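Local coordinates for A rubisco-like protein (Burkholderia fungorum, PDB 3NWR) that belongs to the RuBisCO-like proteins, relatives of the RuBisCO large chain, and is probably a lyase whose exact reaction is not established, at residues Thr14-Tyr19 with Ser60-Glu65. Numbering follows the deposited sequence. Where two conformers were deposited one is given.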
# COMPACT_ATOMS: atom_id res chain seq x y z
N THR A 14 23.13 -4.18 10.70
CA THR A 14 22.26 -3.04 10.39
C THR A 14 21.80 -3.08 8.95
O THR A 14 22.35 -3.80 8.12
CB THR A 14 22.98 -1.69 10.58
OG1 THR A 14 24.04 -1.57 9.62
CG2 THR A 14 23.55 -1.57 11.98
N LEU A 15 20.77 -2.30 8.65
CA LEU A 15 20.48 -1.94 7.27
C LEU A 15 20.48 -0.41 7.19
O LEU A 15 20.42 0.28 8.21
CB LEU A 15 19.14 -2.52 6.80
CG LEU A 15 17.88 -2.07 7.55
CD1 LEU A 15 17.39 -0.70 7.06
CD2 LEU A 15 16.79 -3.12 7.39
N GLU A 16 20.56 0.11 5.98
CA GLU A 16 20.53 1.55 5.79
C GLU A 16 19.38 1.98 4.88
O GLU A 16 19.00 1.26 3.95
CB GLU A 16 21.86 2.06 5.25
CG GLU A 16 22.98 1.86 6.26
CD GLU A 16 24.32 2.31 5.75
OE1 GLU A 16 24.40 2.85 4.62
OE2 GLU A 16 25.31 2.11 6.48
N ALA A 17 18.84 3.16 5.16
CA ALA A 17 17.76 3.71 4.37
C ALA A 17 18.06 5.17 4.09
O ALA A 17 18.39 5.93 5.00
CB ALA A 17 16.44 3.58 5.14
N ASP A 18 17.95 5.57 2.82
CA ASP A 18 18.19 6.95 2.41
C ASP A 18 16.86 7.65 2.18
O ASP A 18 15.95 7.06 1.59
CB ASP A 18 18.99 7.01 1.11
CG ASP A 18 20.43 6.54 1.26
OD1 ASP A 18 20.88 6.32 2.40
OD2 ASP A 18 21.11 6.41 0.22
N TYR A 19 16.75 8.90 2.63
CA TYR A 19 15.55 9.71 2.45
C TYR A 19 15.86 11.08 1.88
O TYR A 19 16.98 11.58 2.04
CB TYR A 19 14.82 9.93 3.78
CG TYR A 19 14.45 8.67 4.50
CD1 TYR A 19 13.17 8.15 4.40
CD2 TYR A 19 15.38 8.01 5.28
CE1 TYR A 19 12.83 6.99 5.08
CE2 TYR A 19 15.05 6.85 5.95
CZ TYR A 19 13.78 6.34 5.83
OH TYR A 19 13.46 5.18 6.49
N SER A 60 20.33 5.38 14.03
CA SER A 60 21.15 6.58 14.02
C SER A 60 21.20 7.23 12.65
O SER A 60 20.94 6.58 11.63
CB SER A 60 22.57 6.27 14.50
OG SER A 60 23.17 5.29 13.68
N VAL A 61 21.54 8.51 12.64
CA VAL A 61 21.69 9.26 11.40
C VAL A 61 23.15 9.19 10.97
O VAL A 61 24.04 9.64 11.69
CB VAL A 61 21.29 10.73 11.61
CG1 VAL A 61 21.43 11.49 10.31
CG2 VAL A 61 19.86 10.81 12.14
N LEU A 62 23.40 8.59 9.81
CA LEU A 62 24.76 8.38 9.33
C LEU A 62 25.22 9.50 8.41
O LEU A 62 26.41 9.79 8.32
CB LEU A 62 24.90 7.05 8.59
CG LEU A 62 24.74 5.75 9.38
CD1 LEU A 62 25.03 4.55 8.48
CD2 LEU A 62 25.63 5.75 10.61
N ARG A 63 24.28 10.12 7.71
CA ARG A 63 24.62 11.14 6.72
C ARG A 63 23.53 12.18 6.63
O ARG A 63 22.35 11.86 6.65
CB ARG A 63 24.81 10.51 5.33
CG ARG A 63 26.02 9.60 5.21
CD ARG A 63 26.33 9.21 3.76
NE ARG A 63 25.58 8.04 3.32
CZ ARG A 63 25.89 6.79 3.66
NH1 ARG A 63 26.92 6.55 4.46
NH2 ARG A 63 25.16 5.78 3.22
N ILE A 64 23.94 13.44 6.52
CA ILE A 64 23.02 14.51 6.19
C ILE A 64 23.70 15.39 5.16
O ILE A 64 24.87 15.72 5.29
CB ILE A 64 22.68 15.38 7.42
CG1 ILE A 64 22.04 14.54 8.52
CG2 ILE A 64 21.76 16.53 7.02
CD1 ILE A 64 22.01 15.22 9.87
N GLU A 65 22.97 15.74 4.11
CA GLU A 65 23.48 16.68 3.12
C GLU A 65 22.38 17.67 2.79
O GLU A 65 21.36 17.28 2.23
CB GLU A 65 23.94 15.98 1.84
CG GLU A 65 24.49 16.96 0.80
CD GLU A 65 24.82 16.30 -0.54
OE1 GLU A 65 24.50 15.10 -0.72
OE2 GLU A 65 25.40 16.98 -1.40
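A classic beta bulge at L62 and R63 on strand 60-70 sends both side chains out on the same face of the sheet, where they meet E16 of strand 14-23. The two strands are not direct neighbours: strand 89-99 runs antiparallel between them, and both bulge residues face T95 on it. The short segments accordingly stay 9.0 Å apart at their axes, running roughly the same way at 44°, and only side chains bridge the gap. E16 carries most of the bridge. With CG anti to its own carbonyl carbon and the chain extended beyond it, its carboxylate reaches over to strand 60-70 and divides its two oxygens between the bulge residues. OE2 of E16 lies 3.2 Å from the methyl CD1 of L62, the two side chains crossing at about a right angle. OE1 of E16 takes a weak, bent hydrogen bond from NH2 of R63, at 3.3 Å, within a salt bridge. A bend at chi3 (-87°) turns the end of R63 toward strand 14-23 and brings the edge of its guanidinium to the oxygen; the two flat groups are nevertheless turned 61° apart. This sheet belongs to the N-terminal domain of the RuBisCO large-chain family, with helix 27-37 touching V61 and I64 on strand 60-70. Further along, OD1 of D18 sits 4.4 Å from NH2 of R63, too far for a salt bridge and probably only a modest longer-range attraction. Both acids have stronger partners within the sheet: R133, from strand 126-133, forms salt bridges with E16 and D18, while T95 and R93 of the intervening strand hold the D18 carboxylate. The R133 guanidinium lies close to that of R63, but the E16 and D18 carboxylates around them probably offset the like charges.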